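Long-range contact in acyl-coenzyme A oxidase acox-1.1 (Caenorhabditis elegans, PDB 5K3H), which catalyses the first, oxygen-dependent desaturation step of peroxisomal beta-oxidation, turning fatty acyl-CoA into the (2E)-enoyl-CoA with FAD as cofactor: residues M113-Q127 against W136-Y149. Numbering follows the deposited sequence.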
loop_
_atom_site.group_PDB
_atom_site.type_symbol
_atom_site.label_atom_id
_atom_site.label_comp_id
_atom_site.label_asym_id
_atom_site.label_seq_id
_atom_site.Cartn_x
_atom_site.Cartn_y
_atom_site.Cartn_z
ATOM N N MET B 113 -26.027 4.442 -2.531
ATOM C CA MET B 113 -26.382 4.912 -3.862
ATOM C C MET B 113 -25.164 5.413 -4.616
ATOM O O MET B 113 -25.298 6.203 -5.556
ATOM C CB MET B 113 -27.464 5.987 -3.768
ATOM C CG MET B 113 -28.774 5.409 -3.316
ATOM S SD MET B 113 -30.114 6.603 -3.253
ATOM C CE MET B 113 -30.231 7.155 -4.954
ATOM N N ALA B 114 -23.984 4.953 -4.215
ATOM C CA ALA B 114 -22.740 5.360 -4.857
ATOM C C ALA B 114 -22.728 5.065 -6.356
ATOM O O ALA B 114 -22.288 5.891 -7.155
ATOM C CB ALA B 114 -21.551 4.698 -4.176
ATOM N N LEU B 115 -23.208 3.885 -6.735
ATOM C CA LEU B 115 -23.240 3.489 -8.139
ATOM C C LEU B 115 -24.462 4.039 -8.871
ATOM O O LEU B 115 -24.442 4.209 -10.090
ATOM C CB LEU B 115 -23.185 1.964 -8.271
ATOM C CG LEU B 115 -21.784 1.355 -8.363
ATOM C CD1 LEU B 115 -21.104 1.766 -9.659
ATOM C CD2 LEU B 115 -20.942 1.759 -7.162
ATOM N N HIS B 116 -25.522 4.316 -8.120
ATOM C CA HIS B 116 -26.756 4.854 -8.691
ATOM C C HIS B 116 -26.485 6.063 -9.582
ATOM O O HIS B 116 -27.069 6.198 -10.670
ATOM C CB HIS B 116 -27.717 5.212 -7.564
ATOM C CG HIS B 116 -29.038 5.698 -8.045
ATOM N ND1 HIS B 116 -30.076 4.850 -8.359
ATOM C CD2 HIS B 116 -29.493 6.955 -8.260
ATOM C CE1 HIS B 116 -31.114 5.566 -8.752
ATOM N NE2 HIS B 116 -30.783 6.846 -8.706
ATOM N N GLY B 117 -25.656 6.991 -9.103
ATOM C CA GLY B 117 -25.299 8.170 -9.874
ATOM C C GLY B 117 -24.114 8.011 -10.807
ATOM O O GLY B 117 -24.048 8.665 -11.853
ATOM N N VAL B 118 -23.158 7.158 -10.427
ATOM C CA VAL B 118 -21.915 7.035 -11.188
ATOM C C VAL B 118 -22.137 6.246 -12.475
ATOM O O VAL B 118 -21.622 6.612 -13.535
ATOM C CB VAL B 118 -20.814 6.389 -10.314
ATOM C CG1 VAL B 118 -19.610 6.070 -11.144
ATOM C CG2 VAL B 118 -20.403 7.304 -9.175
ATOM N N MET B 119 -22.911 5.169 -12.413
ATOM C CA MET B 119 -23.077 4.289 -13.563
ATOM C C MET B 119 -24.525 4.108 -13.982
ATOM O O MET B 119 -24.812 4.106 -15.177
ATOM C CB MET B 119 -22.486 2.893 -13.267
ATOM C CG MET B 119 -20.962 2.810 -13.208
ATOM S SD MET B 119 -20.122 3.368 -14.699
ATOM C CE MET B 119 -21.043 2.529 -15.977
ATOM N N PHE B 120 -25.447 3.927 -13.038
ATOM C CA PHE B 120 -26.821 3.587 -13.403
ATOM C C PHE B 120 -27.437 4.673 -14.274
ATOM O O PHE B 120 -27.817 4.430 -15.431
ATOM C CB PHE B 120 -27.646 3.383 -12.130
ATOM C CG PHE B 120 -29.047 2.906 -12.362
ATOM C CD1 PHE B 120 -29.292 1.738 -13.062
ATOM C CD2 PHE B 120 -30.123 3.580 -11.799
ATOM C CE1 PHE B 120 -30.599 1.271 -13.241
ATOM C CE2 PHE B 120 -31.425 3.123 -11.959
ATOM C CZ PHE B 120 -31.666 1.967 -12.681
ATOM N N ILE B 121 -27.510 5.896 -13.745
ATOM C CA ILE B 121 -28.111 6.996 -14.497
ATOM C C ILE B 121 -27.304 7.287 -15.760
ATOM O O ILE B 121 -27.915 7.437 -16.840
ATOM C CB ILE B 121 -28.317 8.210 -13.591
ATOM C CG1 ILE B 121 -29.549 7.988 -12.720
ATOM C CG2 ILE B 121 -28.419 9.487 -14.389
ATOM C CD1 ILE B 121 -29.599 8.848 -11.479
ATOM N N PRO B 122 -25.960 7.338 -15.729
ATOM C CA PRO B 122 -25.236 7.511 -17.007
ATOM C C PRO B 122 -25.563 6.445 -18.042
ATOM O O PRO B 122 -25.680 6.762 -19.234
ATOM C CB PRO B 122 -23.763 7.484 -16.576
ATOM C CG PRO B 122 -23.796 8.095 -15.212
ATOM C CD PRO B 122 -25.067 7.542 -14.576
ATOM N N ALA B 123 -25.735 5.189 -17.630
ATOM C CA ALA B 123 -26.099 4.156 -18.594
ATOM C C ALA B 123 -27.487 4.418 -19.191
ATOM O O ALA B 123 -27.704 4.223 -20.393
ATOM C CB ALA B 123 -26.009 2.782 -17.933
ATOM N N LEU B 124 -28.442 4.870 -18.369
ATOM C CA LEU B 124 -29.768 5.205 -18.886
ATOM C C LEU B 124 -29.723 6.353 -19.885
ATOM O O LEU B 124 -30.414 6.312 -20.908
ATOM C CB LEU B 124 -30.721 5.548 -17.743
ATOM C CG LEU B 124 -31.158 4.368 -16.895
ATOM C CD1 LEU B 124 -31.943 4.832 -15.693
ATOM C CD2 LEU B 124 -32.008 3.473 -17.789
ATOM N N ASN B 125 -28.951 7.403 -19.590
ATOM C CA ASN B 125 -28.775 8.482 -20.559
ATOM C C ASN B 125 -28.223 7.959 -21.878
ATOM O O ASN B 125 -28.718 8.310 -22.953
ATOM C CB ASN B 125 -27.827 9.545 -20.000
ATOM C CG ASN B 125 -28.479 10.414 -18.952
ATOM O OD1 ASN B 125 -29.665 10.745 -19.056
ATOM N ND2 ASN B 125 -27.711 10.782 -17.920
ATOM N N ALA B 126 -27.199 7.102 -21.805
ATOM C CA ALA B 126 -26.414 6.719 -22.978
ATOM C C ALA B 126 -27.091 5.671 -23.848
ATOM O O ALA B 126 -26.882 5.668 -25.067
ATOM C CB ALA B 126 -25.044 6.202 -22.536
ATOM N N GLN B 127 -27.883 4.770 -23.256
ATOM C CA GLN B 127 -28.336 3.568 -23.944
ATOM C C GLN B 127 -29.849 3.403 -23.996
ATOM O O GLN B 127 -30.346 2.712 -24.895
ATOM C CB GLN B 127 -27.735 2.315 -23.279
ATOM C CG GLN B 127 -26.212 2.351 -23.051
ATOM C CD GLN B 127 -25.755 1.364 -21.964
ATOM O OE1 GLN B 127 -26.580 0.680 -21.348
ATOM N NE2 GLN B 127 -24.446 1.293 -21.727
ATOM N N TRP B 136 -37.784 4.997 -16.970
ATOM C CA TRP B 136 -36.808 4.584 -15.955
ATOM C C TRP B 136 -35.897 5.697 -15.451
ATOM O O TRP B 136 -35.616 5.763 -14.251
ATOM C CB TRP B 136 -35.954 3.431 -16.492
ATOM C CG TRP B 136 -36.750 2.179 -16.695
ATOM C CD1 TRP B 136 -37.588 1.587 -15.792
ATOM C CD2 TRP B 136 -36.788 1.361 -17.868
ATOM N NE1 TRP B 136 -38.141 0.453 -16.327
ATOM C CE2 TRP B 136 -37.665 0.290 -17.602
ATOM C CE3 TRP B 136 -36.155 1.421 -19.117
ATOM C CZ2 TRP B 136 -37.934 -0.712 -18.539
ATOM C CZ3 TRP B 136 -36.427 0.421 -20.051
ATOM C CH2 TRP B 136 -37.309 -0.625 -19.754
ATOM N N LEU B 137 -35.407 6.562 -16.344
ATOM C CA LEU B 137 -34.478 7.609 -15.935
ATOM C C LEU B 137 -35.136 8.594 -14.978
ATOM O O LEU B 137 -34.492 9.078 -14.038
ATOM C CB LEU B 137 -33.929 8.334 -17.162
ATOM C CG LEU B 137 -33.001 9.527 -16.930
ATOM C CD1 LEU B 137 -31.806 9.168 -16.046
ATOM C CD2 LEU B 137 -32.557 10.034 -18.273
ATOM N N ILE B 138 -36.414 8.918 -15.208
ATOM C CA ILE B 138 -37.119 9.846 -14.327
ATOM C C ILE B 138 -37.225 9.275 -12.916
ATOM O O ILE B 138 -36.963 9.966 -11.926
ATOM C CB ILE B 138 -38.515 10.173 -14.892
ATOM C CG1 ILE B 138 -38.427 10.860 -16.261
ATOM C CG2 ILE B 138 -39.308 11.014 -13.898
ATOM C CD1 ILE B 138 -37.563 12.107 -16.300
ATOM N N ARG B 139 -37.610 8.008 -12.796
ATOM C CA ARG B 139 -37.686 7.399 -11.474
ATOM C C ARG B 139 -36.316 7.372 -10.805
ATOM O O ARG B 139 -36.193 7.654 -9.601
ATOM C CB ARG B 139 -38.253 5.984 -11.586
ATOM C CG ARG B 139 -39.679 5.891 -12.093
ATOM C CD ARG B 139 -40.228 4.485 -11.839
ATOM N NE ARG B 139 -40.536 4.204 -10.436
ATOM C CZ ARG B 139 -40.609 2.976 -9.931
ATOM N NH1 ARG B 139 -40.370 1.924 -10.706
ATOM N NH2 ARG B 139 -40.906 2.794 -8.652
ATOM N N ALA B 140 -35.264 7.086 -11.583
ATOM C CA ALA B 140 -33.921 7.060 -11.021
ATOM C C ALA B 140 -33.525 8.445 -10.533
ATOM O O ALA B 140 -33.035 8.598 -9.410
ATOM C CB ALA B 140 -32.926 6.525 -12.050
ATOM N N LEU B 141 -33.760 9.475 -11.357
ATOM C CA LEU B 141 -33.430 10.841 -10.940
ATOM C C LEU B 141 -34.235 11.261 -9.716
ATOM O O LEU B 141 -33.723 11.975 -8.845
ATOM C CB LEU B 141 -33.647 11.825 -12.092
ATOM C CG LEU B 141 -32.581 11.774 -13.190
ATOM C CD1 LEU B 141 -32.986 12.613 -14.408
ATOM C CD2 LEU B 141 -31.229 12.229 -12.657
ATOM N N ARG B 142 -35.473 10.799 -9.609
ATOM C CA ARG B 142 -36.288 11.093 -8.436
ATOM C C ARG B 142 -35.976 10.182 -7.258
ATOM O O ARG B 142 -36.602 10.330 -6.199
ATOM C CB ARG B 142 -37.771 10.981 -8.788
ATOM C CG ARG B 142 -38.285 12.077 -9.707
ATOM C CD ARG B 142 -39.720 11.768 -10.091
ATOM N NE ARG B 142 -40.475 11.501 -8.869
ATOM C CZ ARG B 142 -40.949 12.434 -8.053
ATOM N NH1 ARG B 142 -40.755 13.722 -8.325
ATOM N NH2 ARG B 142 -41.601 12.076 -6.957
ATOM N N ARG B 143 -35.053 9.234 -7.435
ATOM C CA ARG B 143 -34.644 8.308 -6.385
ATOM C C ARG B 143 -35.817 7.449 -5.924
ATOM O O ARG B 143 -35.892 7.073 -4.747
ATOM C CB ARG B 143 -33.987 9.040 -5.205
ATOM C CG ARG B 143 -32.783 9.904 -5.621
ATOM C CD ARG B 143 -32.043 10.570 -4.439
ATOM N NE ARG B 143 -30.625 10.822 -4.767
ATOM C CZ ARG B 143 -29.844 11.735 -4.177
ATOM N NH1 ARG B 143 -30.329 12.509 -3.229
ATOM N NH2 ARG B 143 -28.576 11.887 -4.536
ATOM N N GLU B 144 -36.753 7.150 -6.848
ATOM C CA GLU B 144 -37.830 6.199 -6.561
ATOM C C GLU B 144 -37.328 4.772 -6.548
ATOM O O GLU B 144 -37.974 3.900 -5.948
ATOM C CB GLU B 144 -38.961 6.281 -7.587
ATOM C CG GLU B 144 -39.658 7.615 -7.674
ATOM C CD GLU B 144 -40.777 7.622 -8.706
ATOM O OE1 GLU B 144 -41.367 6.551 -8.987
ATOM O OE2 GLU B 144 -41.026 8.700 -9.289
ATOM N N ILE B 145 -36.197 4.533 -7.222
ATOM C CA ILE B 145 -35.553 3.236 -7.336
ATOM C C ILE B 145 -34.068 3.419 -7.063
ATOM O O ILE B 145 -33.527 4.529 -7.111
ATOM C CB ILE B 145 -35.780 2.606 -8.726
ATOM C CG1 ILE B 145 -35.287 3.546 -9.828
ATOM C CG2 ILE B 145 -37.236 2.250 -8.914
ATOM C CD1 ILE B 145 -35.396 2.934 -11.222
ATOM N N ILE B 146 -33.410 2.311 -6.742
ATOM C CA ILE B 146 -31.973 2.304 -6.532
ATOM C C ILE B 146 -31.383 1.322 -7.531
ATOM O O ILE B 146 -31.755 0.140 -7.553
ATOM C CB ILE B 146 -31.609 1.934 -5.087
ATOM C CG1 ILE B 146 -32.232 2.937 -4.119
ATOM C CG2 ILE B 146 -30.105 1.880 -4.901
ATOM C CD1 ILE B 146 -32.006 2.600 -2.673
ATOM N N GLY B 147 -30.464 1.813 -8.360
ATOM C CA GLY B 147 -29.911 1.017 -9.427
ATOM C C GLY B 147 -28.396 1.008 -9.381
ATOM O O GLY B 147 -27.753 1.817 -8.710
ATOM N N THR B 148 -27.840 0.048 -10.110
ATOM C CA THR B 148 -26.408 -0.067 -10.315
ATOM C C THR B 148 -26.201 -0.586 -11.734
ATOM O O THR B 148 -27.154 -0.769 -12.497
ATOM C CB THR B 148 -25.782 -0.964 -9.229
ATOM O OG1 THR B 148 -24.360 -1.050 -9.405
ATOM C CG2 THR B 148 -26.391 -2.365 -9.269
ATOM N N TYR B 149 -24.942 -0.820 -12.088
ATOM C CA TYR B 149 -24.567 -1.297 -13.411
ATOM C C TYR B 149 -23.828 -2.614 -13.213
ATOM O O TYR B 149 -22.845 -2.673 -12.471
ATOM C CB TYR B 149 -23.701 -0.249 -14.111
ATOM C CG TYR B 149 -23.396 -0.534 -15.556
ATOM C CD1 TYR B 149 -24.271 -0.132 -16.542
ATOM C CD2 TYR B 149 -22.235 -1.178 -15.939
ATOM C CE1 TYR B 149 -24.015 -0.373 -17.874
ATOM C CE2 TYR B 149 -21.970 -1.427 -17.289
ATOM C CZ TYR B 149 -22.872 -1.017 -18.241
ATOM O OH TYR B 149 -22.647 -1.247 -19.575
HETATM O O HOH W 1 -26.426 2.507 -6.390
#
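Ala140 O, near the end of helix 130-141, is held by two donors from opposite faces of its carbonyl plane: His116 NE2 at 2.9 Å, and Arg143 N, which belongs to the Schellman turn closing that helix. With CG anti to the backbone N (chi1 -177°), the His116 ring reaches across to the other segment, and its other nitrogen, ND1, accepts from Gly147 N at 3.1 Å, exactly in the ring plane. Both bonds fix the ring's rotation and tie the helix end to the backbone at Gly147; Met113 CE lies over one ring face, toward the rim. A leucine in place of His116 would probably leave Gly147 N without its acceptor and the helix end less firmly joined to the backbone that follows. One turn on, Phe120 lies with a face on Gly147, whose CA sits 3.4 Å from the ring centroid, while Leu124 CD1 takes the opposite face. Ala140 is a knob among His116, Phe120, Ile121 and Leu124. Met119 CE lies over a face of the Tyr149 ring, a CH-pi contact. Helices 114-127 and 136-141, near-antiparallel at 154°, thus pack beside the strand entering the beta domain of the acyl-CoA oxidase fold, where Tyr149 belongs to the FAD site shared between subunits.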